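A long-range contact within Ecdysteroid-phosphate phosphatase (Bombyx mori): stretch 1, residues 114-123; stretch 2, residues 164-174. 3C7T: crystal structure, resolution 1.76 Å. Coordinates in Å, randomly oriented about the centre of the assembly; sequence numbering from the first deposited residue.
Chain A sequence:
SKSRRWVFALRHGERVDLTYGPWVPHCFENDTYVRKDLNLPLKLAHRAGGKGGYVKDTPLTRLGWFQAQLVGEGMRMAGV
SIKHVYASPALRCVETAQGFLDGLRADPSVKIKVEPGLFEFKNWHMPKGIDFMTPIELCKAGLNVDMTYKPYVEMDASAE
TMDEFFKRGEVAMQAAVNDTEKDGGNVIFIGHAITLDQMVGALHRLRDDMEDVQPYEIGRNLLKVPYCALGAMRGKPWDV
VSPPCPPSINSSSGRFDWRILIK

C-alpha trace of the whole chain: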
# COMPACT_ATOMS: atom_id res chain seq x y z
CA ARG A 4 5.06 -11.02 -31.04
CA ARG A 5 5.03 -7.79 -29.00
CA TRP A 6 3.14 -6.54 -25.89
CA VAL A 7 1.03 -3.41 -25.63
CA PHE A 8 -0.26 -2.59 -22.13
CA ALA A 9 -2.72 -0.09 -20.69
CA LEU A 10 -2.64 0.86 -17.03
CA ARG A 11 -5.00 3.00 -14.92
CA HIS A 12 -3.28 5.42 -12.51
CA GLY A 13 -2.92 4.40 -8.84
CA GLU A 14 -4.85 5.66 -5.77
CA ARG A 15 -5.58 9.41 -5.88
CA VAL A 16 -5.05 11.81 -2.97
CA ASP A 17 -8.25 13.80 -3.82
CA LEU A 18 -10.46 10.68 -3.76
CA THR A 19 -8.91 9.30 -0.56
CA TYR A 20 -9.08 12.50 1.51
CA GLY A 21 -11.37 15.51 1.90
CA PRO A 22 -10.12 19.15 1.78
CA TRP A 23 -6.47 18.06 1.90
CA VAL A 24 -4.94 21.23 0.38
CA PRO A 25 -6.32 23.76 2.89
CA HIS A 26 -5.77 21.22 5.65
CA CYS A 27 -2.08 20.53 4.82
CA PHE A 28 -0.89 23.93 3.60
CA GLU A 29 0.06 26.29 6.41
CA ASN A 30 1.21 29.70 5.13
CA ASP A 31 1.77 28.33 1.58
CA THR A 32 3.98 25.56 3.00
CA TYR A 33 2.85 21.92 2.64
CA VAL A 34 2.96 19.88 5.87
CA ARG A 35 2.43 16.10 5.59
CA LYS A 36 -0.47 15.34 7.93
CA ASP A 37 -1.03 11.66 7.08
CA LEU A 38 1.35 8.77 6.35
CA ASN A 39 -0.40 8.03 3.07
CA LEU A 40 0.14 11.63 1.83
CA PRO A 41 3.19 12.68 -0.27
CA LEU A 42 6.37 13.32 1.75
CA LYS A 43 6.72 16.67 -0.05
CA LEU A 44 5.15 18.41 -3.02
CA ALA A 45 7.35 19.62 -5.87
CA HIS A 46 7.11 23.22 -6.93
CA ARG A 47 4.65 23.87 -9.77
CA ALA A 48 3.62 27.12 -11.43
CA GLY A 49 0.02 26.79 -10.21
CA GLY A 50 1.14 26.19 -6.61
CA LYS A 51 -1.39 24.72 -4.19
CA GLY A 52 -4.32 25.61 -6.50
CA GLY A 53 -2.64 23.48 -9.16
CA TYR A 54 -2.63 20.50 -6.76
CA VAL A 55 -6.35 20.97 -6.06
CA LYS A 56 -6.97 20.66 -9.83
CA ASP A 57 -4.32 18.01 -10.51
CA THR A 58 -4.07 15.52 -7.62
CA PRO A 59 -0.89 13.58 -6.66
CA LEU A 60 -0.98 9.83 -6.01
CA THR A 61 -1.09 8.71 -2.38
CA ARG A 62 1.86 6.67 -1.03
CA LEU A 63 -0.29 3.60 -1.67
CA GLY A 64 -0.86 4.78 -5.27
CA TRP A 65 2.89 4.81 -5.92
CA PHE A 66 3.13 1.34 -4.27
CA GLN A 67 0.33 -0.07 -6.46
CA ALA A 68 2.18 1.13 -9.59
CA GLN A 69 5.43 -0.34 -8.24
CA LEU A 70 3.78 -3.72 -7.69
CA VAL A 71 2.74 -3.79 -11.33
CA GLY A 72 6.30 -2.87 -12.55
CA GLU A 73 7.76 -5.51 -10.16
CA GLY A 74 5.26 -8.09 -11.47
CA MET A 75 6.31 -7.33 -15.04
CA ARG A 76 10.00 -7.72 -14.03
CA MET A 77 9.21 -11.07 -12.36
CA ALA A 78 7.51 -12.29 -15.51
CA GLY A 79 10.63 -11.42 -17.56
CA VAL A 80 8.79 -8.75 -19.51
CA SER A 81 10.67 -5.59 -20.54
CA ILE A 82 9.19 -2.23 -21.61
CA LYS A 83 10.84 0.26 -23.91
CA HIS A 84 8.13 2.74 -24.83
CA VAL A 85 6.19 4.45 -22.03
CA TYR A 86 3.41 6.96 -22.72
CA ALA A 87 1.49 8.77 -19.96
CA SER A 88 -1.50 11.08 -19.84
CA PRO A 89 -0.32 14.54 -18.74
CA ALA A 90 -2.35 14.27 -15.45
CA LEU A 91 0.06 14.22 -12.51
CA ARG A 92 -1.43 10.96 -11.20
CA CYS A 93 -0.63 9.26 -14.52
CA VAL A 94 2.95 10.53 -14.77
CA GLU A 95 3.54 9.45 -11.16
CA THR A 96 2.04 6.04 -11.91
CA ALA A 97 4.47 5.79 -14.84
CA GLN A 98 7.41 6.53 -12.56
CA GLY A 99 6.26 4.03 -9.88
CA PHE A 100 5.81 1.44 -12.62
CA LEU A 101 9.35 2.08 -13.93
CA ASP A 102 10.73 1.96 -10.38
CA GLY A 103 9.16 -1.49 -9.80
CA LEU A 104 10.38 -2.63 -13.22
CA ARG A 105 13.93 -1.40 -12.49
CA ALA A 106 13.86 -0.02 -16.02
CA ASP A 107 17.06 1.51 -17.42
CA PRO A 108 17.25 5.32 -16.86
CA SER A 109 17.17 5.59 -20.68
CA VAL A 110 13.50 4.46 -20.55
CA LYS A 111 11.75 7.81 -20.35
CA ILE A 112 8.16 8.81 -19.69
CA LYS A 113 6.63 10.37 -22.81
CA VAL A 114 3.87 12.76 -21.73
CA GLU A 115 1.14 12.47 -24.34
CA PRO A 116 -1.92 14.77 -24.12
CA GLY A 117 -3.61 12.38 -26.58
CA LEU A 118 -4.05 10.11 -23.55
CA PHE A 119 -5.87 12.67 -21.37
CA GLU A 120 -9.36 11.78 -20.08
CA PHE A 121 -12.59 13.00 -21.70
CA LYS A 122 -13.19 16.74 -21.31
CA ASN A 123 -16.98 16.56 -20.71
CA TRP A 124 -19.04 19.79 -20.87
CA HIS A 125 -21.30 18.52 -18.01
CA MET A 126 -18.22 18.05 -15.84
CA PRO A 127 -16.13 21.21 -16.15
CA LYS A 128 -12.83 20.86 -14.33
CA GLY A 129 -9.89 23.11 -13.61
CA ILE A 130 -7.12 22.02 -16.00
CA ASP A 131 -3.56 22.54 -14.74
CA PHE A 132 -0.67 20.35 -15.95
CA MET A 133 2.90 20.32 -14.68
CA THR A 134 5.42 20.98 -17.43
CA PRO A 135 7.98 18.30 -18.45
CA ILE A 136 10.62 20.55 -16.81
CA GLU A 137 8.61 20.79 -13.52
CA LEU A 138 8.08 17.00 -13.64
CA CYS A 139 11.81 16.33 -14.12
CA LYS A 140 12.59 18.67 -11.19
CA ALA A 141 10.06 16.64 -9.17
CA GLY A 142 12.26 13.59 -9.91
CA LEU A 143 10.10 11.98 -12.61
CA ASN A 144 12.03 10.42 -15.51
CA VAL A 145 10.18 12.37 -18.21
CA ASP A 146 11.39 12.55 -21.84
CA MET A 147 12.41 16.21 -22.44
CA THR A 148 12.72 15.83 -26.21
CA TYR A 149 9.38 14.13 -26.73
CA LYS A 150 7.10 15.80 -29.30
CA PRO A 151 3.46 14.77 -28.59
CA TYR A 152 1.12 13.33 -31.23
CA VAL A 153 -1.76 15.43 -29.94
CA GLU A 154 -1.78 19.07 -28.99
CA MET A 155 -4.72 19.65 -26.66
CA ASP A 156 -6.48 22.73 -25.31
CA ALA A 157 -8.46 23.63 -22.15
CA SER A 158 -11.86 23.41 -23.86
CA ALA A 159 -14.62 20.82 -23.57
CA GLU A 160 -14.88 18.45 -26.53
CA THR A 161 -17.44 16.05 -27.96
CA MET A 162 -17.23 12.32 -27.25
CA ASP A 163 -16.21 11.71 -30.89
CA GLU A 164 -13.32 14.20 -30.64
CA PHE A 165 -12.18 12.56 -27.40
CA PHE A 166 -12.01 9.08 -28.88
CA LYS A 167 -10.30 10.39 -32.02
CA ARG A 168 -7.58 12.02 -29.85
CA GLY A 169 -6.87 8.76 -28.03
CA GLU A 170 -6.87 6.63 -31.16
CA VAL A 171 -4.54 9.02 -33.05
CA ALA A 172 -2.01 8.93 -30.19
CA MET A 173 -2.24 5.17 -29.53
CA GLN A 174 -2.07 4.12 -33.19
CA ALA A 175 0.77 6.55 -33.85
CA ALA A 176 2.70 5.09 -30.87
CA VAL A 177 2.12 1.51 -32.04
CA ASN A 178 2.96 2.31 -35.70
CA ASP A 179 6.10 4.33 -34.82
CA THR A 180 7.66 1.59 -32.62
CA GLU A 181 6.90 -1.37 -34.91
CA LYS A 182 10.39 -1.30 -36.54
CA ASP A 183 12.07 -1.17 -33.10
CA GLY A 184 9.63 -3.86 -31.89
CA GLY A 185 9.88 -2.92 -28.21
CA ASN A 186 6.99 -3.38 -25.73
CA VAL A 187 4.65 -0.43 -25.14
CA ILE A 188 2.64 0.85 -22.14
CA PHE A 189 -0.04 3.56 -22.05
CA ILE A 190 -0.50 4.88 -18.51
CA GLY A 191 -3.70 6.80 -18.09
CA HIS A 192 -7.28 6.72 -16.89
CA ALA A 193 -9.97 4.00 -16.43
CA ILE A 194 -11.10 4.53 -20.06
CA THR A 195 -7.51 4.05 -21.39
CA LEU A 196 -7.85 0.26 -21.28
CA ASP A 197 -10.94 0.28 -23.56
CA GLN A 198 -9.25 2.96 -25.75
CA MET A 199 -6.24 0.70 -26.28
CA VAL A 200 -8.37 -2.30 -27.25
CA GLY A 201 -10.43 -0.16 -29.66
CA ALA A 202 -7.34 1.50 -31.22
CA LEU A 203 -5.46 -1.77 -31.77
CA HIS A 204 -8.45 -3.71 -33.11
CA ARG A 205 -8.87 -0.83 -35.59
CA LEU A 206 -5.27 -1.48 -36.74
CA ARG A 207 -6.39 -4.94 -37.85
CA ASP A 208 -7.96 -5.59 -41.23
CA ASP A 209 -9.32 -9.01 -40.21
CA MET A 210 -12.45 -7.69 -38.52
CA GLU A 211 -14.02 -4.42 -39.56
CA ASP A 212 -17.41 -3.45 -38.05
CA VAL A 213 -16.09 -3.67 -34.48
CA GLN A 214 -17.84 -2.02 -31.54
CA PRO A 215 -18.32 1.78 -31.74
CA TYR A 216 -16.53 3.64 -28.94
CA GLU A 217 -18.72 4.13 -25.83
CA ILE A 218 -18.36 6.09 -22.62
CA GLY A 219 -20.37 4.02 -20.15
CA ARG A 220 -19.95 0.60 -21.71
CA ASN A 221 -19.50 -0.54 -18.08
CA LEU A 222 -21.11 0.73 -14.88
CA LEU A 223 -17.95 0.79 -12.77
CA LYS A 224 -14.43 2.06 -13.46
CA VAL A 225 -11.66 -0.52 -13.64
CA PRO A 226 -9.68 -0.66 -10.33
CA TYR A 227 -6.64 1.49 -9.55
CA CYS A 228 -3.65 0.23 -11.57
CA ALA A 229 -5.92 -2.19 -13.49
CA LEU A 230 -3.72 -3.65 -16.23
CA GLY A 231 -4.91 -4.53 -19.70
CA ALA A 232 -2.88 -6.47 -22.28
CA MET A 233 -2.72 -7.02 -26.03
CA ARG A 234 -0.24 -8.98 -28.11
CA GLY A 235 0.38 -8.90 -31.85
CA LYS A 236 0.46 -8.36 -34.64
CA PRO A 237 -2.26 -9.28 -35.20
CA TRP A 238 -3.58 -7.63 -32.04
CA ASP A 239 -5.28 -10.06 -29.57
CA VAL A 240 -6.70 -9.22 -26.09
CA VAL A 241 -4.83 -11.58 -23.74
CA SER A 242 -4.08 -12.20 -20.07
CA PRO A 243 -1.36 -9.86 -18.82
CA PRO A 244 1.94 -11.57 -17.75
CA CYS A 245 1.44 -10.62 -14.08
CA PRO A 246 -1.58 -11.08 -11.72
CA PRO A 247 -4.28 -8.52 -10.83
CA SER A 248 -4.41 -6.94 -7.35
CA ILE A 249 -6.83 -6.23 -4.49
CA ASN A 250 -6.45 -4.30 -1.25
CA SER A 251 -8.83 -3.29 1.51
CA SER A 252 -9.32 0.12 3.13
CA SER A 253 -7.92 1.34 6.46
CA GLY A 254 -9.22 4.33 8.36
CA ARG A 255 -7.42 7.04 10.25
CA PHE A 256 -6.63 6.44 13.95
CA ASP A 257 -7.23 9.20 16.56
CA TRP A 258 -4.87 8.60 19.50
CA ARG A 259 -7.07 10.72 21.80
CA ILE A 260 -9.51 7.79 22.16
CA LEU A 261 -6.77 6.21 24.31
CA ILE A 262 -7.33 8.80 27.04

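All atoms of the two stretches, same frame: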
# COMPACT_ATOMS: atom_id res chain seq x y z
N VAL A 114 5.14 12.17 -22.17
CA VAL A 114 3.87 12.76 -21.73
C VAL A 114 3.08 13.11 -22.99
O VAL A 114 3.50 13.94 -23.81
CB VAL A 114 4.11 13.99 -20.81
CG1 VAL A 114 2.81 14.78 -20.57
CG2 VAL A 114 4.72 13.53 -19.49
N GLU A 115 1.94 12.44 -23.13
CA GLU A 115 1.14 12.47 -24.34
C GLU A 115 -0.27 12.98 -24.01
O GLU A 115 -1.07 12.26 -23.43
CB GLU A 115 1.06 11.07 -24.93
CG GLU A 115 0.21 10.99 -26.19
CD GLU A 115 0.57 12.09 -27.18
OE1 GLU A 115 1.73 12.11 -27.66
OE2 GLU A 115 -0.31 12.94 -27.45
N PRO A 116 -0.56 14.25 -24.35
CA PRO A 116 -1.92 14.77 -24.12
C PRO A 116 -3.02 13.99 -24.86
O PRO A 116 -4.20 14.03 -24.47
CB PRO A 116 -1.82 16.22 -24.60
CG PRO A 116 -0.34 16.54 -24.48
CD PRO A 116 0.34 15.28 -24.88
N GLY A 117 -2.64 13.24 -25.89
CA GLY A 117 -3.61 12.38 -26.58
C GLY A 117 -4.28 11.42 -25.61
O GLY A 117 -5.43 11.04 -25.82
N LEU A 118 -3.56 11.06 -24.55
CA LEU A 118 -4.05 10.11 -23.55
C LEU A 118 -4.92 10.72 -22.45
O LEU A 118 -5.47 9.98 -21.63
CB LEU A 118 -2.85 9.35 -22.93
CG LEU A 118 -2.00 8.51 -23.90
CD1 LEU A 118 -0.85 7.88 -23.14
CD2 LEU A 118 -2.83 7.44 -24.63
N PHE A 119 -5.07 12.05 -22.44
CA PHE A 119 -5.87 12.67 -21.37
C PHE A 119 -7.35 12.24 -21.42
O PHE A 119 -7.90 11.95 -22.49
CB PHE A 119 -5.71 14.21 -21.35
CG PHE A 119 -6.30 14.86 -20.12
CD1 PHE A 119 -5.77 14.63 -18.86
CD2 PHE A 119 -7.40 15.72 -20.24
CE1 PHE A 119 -6.33 15.22 -17.72
CE2 PHE A 119 -7.97 16.34 -19.11
CZ PHE A 119 -7.43 16.08 -17.85
N GLU A 120 -7.98 12.19 -20.23
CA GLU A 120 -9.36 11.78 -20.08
C GLU A 120 -10.30 12.69 -20.88
O GLU A 120 -9.90 13.75 -21.36
CB GLU A 120 -9.74 11.82 -18.59
CG GLU A 120 -9.87 13.24 -18.03
CD GLU A 120 -10.19 13.26 -16.54
OE1 GLU A 120 -10.21 12.17 -15.91
OE2 GLU A 120 -10.45 14.38 -16.00
N PHE A 121 -11.55 12.25 -21.01
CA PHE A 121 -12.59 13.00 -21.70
C PHE A 121 -12.86 14.33 -20.99
O PHE A 121 -13.11 14.36 -19.78
CB PHE A 121 -13.84 12.11 -21.77
CG PHE A 121 -15.05 12.75 -22.40
CD1 PHE A 121 -14.94 13.69 -23.43
CD2 PHE A 121 -16.33 12.35 -22.00
CE1 PHE A 121 -16.07 14.24 -24.00
CE2 PHE A 121 -17.45 12.90 -22.56
CZ PHE A 121 -17.32 13.84 -23.58
N LYS A 122 -12.79 15.41 -21.76
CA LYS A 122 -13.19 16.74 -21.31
C LYS A 122 -14.68 16.99 -21.59
O LYS A 122 -15.04 17.54 -22.65
CB LYS A 122 -12.33 17.81 -21.98
CG LYS A 122 -10.84 17.68 -21.69
CD LYS A 122 -10.04 18.75 -22.40
CE LYS A 122 -9.94 18.48 -23.91
NZ LYS A 122 -9.59 19.74 -24.63
N ASN A 123 -15.51 16.57 -20.64
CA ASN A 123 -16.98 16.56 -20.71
C ASN A 123 -17.60 17.90 -20.31
O ASN A 123 -17.34 18.41 -19.21
CB ASN A 123 -17.49 15.44 -19.79
CG ASN A 123 -19.01 15.20 -19.86
OD1 ASN A 123 -19.78 15.99 -20.42
ND2 ASN A 123 -19.45 14.10 -19.25
N GLU A 164 -14.62 13.53 -30.63
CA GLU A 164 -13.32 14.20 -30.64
C GLU A 164 -12.38 13.57 -29.60
O GLU A 164 -11.18 13.42 -29.84
CB GLU A 164 -13.49 15.68 -30.34
CG GLU A 164 -14.03 16.49 -31.52
CD GLU A 164 -14.61 17.85 -31.12
OE1 GLU A 164 -14.84 18.11 -29.91
OE2 GLU A 164 -14.86 18.65 -32.04
N PHE A 165 -12.96 13.21 -28.46
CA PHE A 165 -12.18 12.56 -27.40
C PHE A 165 -11.63 11.23 -27.89
O PHE A 165 -10.41 10.99 -27.78
CB PHE A 165 -13.01 12.39 -26.12
CG PHE A 165 -12.50 11.29 -25.22
CD1 PHE A 165 -11.30 11.45 -24.52
CD2 PHE A 165 -13.21 10.11 -25.08
CE1 PHE A 165 -10.82 10.43 -23.69
CE2 PHE A 165 -12.71 9.07 -24.24
CZ PHE A 165 -11.53 9.25 -23.57
N PHE A 166 -12.49 10.37 -28.43
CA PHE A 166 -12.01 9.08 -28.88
C PHE A 166 -11.02 9.16 -30.05
O PHE A 166 -10.10 8.35 -30.18
CB PHE A 166 -13.17 8.13 -29.18
CG PHE A 166 -13.78 7.54 -27.94
CD1 PHE A 166 -13.07 6.63 -27.17
CD2 PHE A 166 -15.07 7.88 -27.55
CE1 PHE A 166 -13.63 6.07 -26.01
CE2 PHE A 166 -15.65 7.32 -26.40
CZ PHE A 166 -14.93 6.42 -25.63
N LYS A 167 -11.20 10.17 -30.90
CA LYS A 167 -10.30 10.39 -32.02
C LYS A 167 -8.88 10.74 -31.54
O LYS A 167 -7.91 10.19 -32.06
CB LYS A 167 -10.88 11.48 -32.93
CG LYS A 167 -10.05 11.83 -34.20
CD LYS A 167 -9.81 10.61 -35.06
CE LYS A 167 -9.20 11.02 -36.40
NZ LYS A 167 -8.83 9.84 -37.21
N ARG A 168 -8.80 11.65 -30.58
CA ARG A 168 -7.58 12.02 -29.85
C ARG A 168 -6.83 10.78 -29.42
O ARG A 168 -5.66 10.58 -29.75
CB ARG A 168 -7.96 12.74 -28.55
CG ARG A 168 -8.17 14.22 -28.60
CD ARG A 168 -7.64 14.88 -27.35
NE ARG A 168 -8.57 14.88 -26.23
CZ ARG A 168 -8.41 14.19 -25.09
NH1 ARG A 168 -7.34 13.42 -24.91
NH2 ARG A 168 -9.31 14.30 -24.12
N GLY A 169 -7.50 9.94 -28.62
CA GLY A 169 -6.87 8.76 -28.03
C GLY A 169 -6.36 7.79 -29.06
O GLY A 169 -5.24 7.25 -28.94
N GLU A 170 -7.19 7.55 -30.08
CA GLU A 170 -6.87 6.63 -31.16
C GLU A 170 -5.69 7.13 -31.99
O GLU A 170 -4.80 6.35 -32.32
CB GLU A 170 -8.10 6.43 -32.04
CG GLU A 170 -7.91 5.43 -33.19
CD GLU A 170 -9.14 5.36 -34.07
OE1 GLU A 170 -10.16 4.83 -33.60
OE2 GLU A 170 -9.08 5.83 -35.22
N VAL A 171 -5.67 8.42 -32.31
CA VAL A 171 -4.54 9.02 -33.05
C VAL A 171 -3.24 8.77 -32.30
O VAL A 171 -2.27 8.28 -32.89
CB VAL A 171 -4.77 10.54 -33.33
CG1 VAL A 171 -3.47 11.26 -33.69
CG2 VAL A 171 -5.77 10.72 -34.44
N ALA A 172 -3.22 9.07 -31.00
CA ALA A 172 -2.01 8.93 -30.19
C ALA A 172 -1.59 7.46 -30.06
O ALA A 172 -0.42 7.14 -30.23
CB ALA A 172 -2.19 9.57 -28.82
N MET A 173 -2.55 6.58 -29.77
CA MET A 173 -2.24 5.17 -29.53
C MET A 173 -1.83 4.43 -30.80
O MET A 173 -0.91 3.61 -30.76
CB MET A 173 -3.42 4.47 -28.88
CG MET A 173 -3.60 4.84 -27.41
SD MET A 173 -5.05 4.02 -26.70
CE MET A 173 -4.80 4.34 -24.94
N GLN A 174 -2.49 4.73 -31.91
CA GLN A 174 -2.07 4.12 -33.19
C GLN A 174 -0.73 4.66 -33.66
O GLN A 174 0.12 3.90 -34.12
CB GLN A 174 -3.13 4.32 -34.26
CG GLN A 174 -4.46 3.63 -33.93
CD GLN A 174 -5.43 3.65 -35.10
OE1 GLN A 174 -5.33 4.50 -36.00
NE2 GLN A 174 -6.37 2.71 -35.11

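An irregular segment lies against one side of a helix, and glycine sets how closely the two backbones approach. Val 114 stays out of reach; contact begins at Glu 115, whose CG rests 3.8 Å from Ala 172 CB. The carboxylate of Glu 115 turns back on its own stretch, where Glu 115 OE2 accepts a hydrogen bond from Gly 117 N (2.8 Å) and helps hold the short 3-10 segment 116-118.

At Gly 117 the two backbones come closest: its CA lies 5.1 Å from Gly 169 CA and 3.9 Å from Ala 172 CB. An ideal CB on Gly 117 would sit 2.4 Å from Ala 172 CB, a clash, so this spacing depends on the absent side chain. Gly 169 CA approaches Gly 117 O at 3.5 Å in a CA-H...O contact.

Leu 118 starts away from the helix, yet its end returns, bringing Leu 118 CD2 to 3.7 Å from Met 173 CE, an apolar closure beside the glycines.

Beyond the 3-10 segment, the loop offers backbone carbonyls, and Arg 168 gathers them. Arg 168 NH1 donates to Phe 119 O at 2.9 Å, and Arg 168 NH2 donates to Phe 119 O at 3.2 Å and to Glu 120 O at 2.9 Å. Both oxygens lie near the guanidinium plane, where the N-H groups point, so a single side chain ties two successive carbonyls of the loop to the helix, and these bonds use backbone atoms of the loop rather than its side chains.

Phe 121 meets Phe 165. The rings meet obliquely, their planes at 36°, while Phe 121 CB sits over the Phe 165 face, 3.7 Å from the ring centroid, in a CH-pi contact. In return, Phe 121 CD1 packs 3.6 Å from Phe 165 CB. Asn 123 is out of reach.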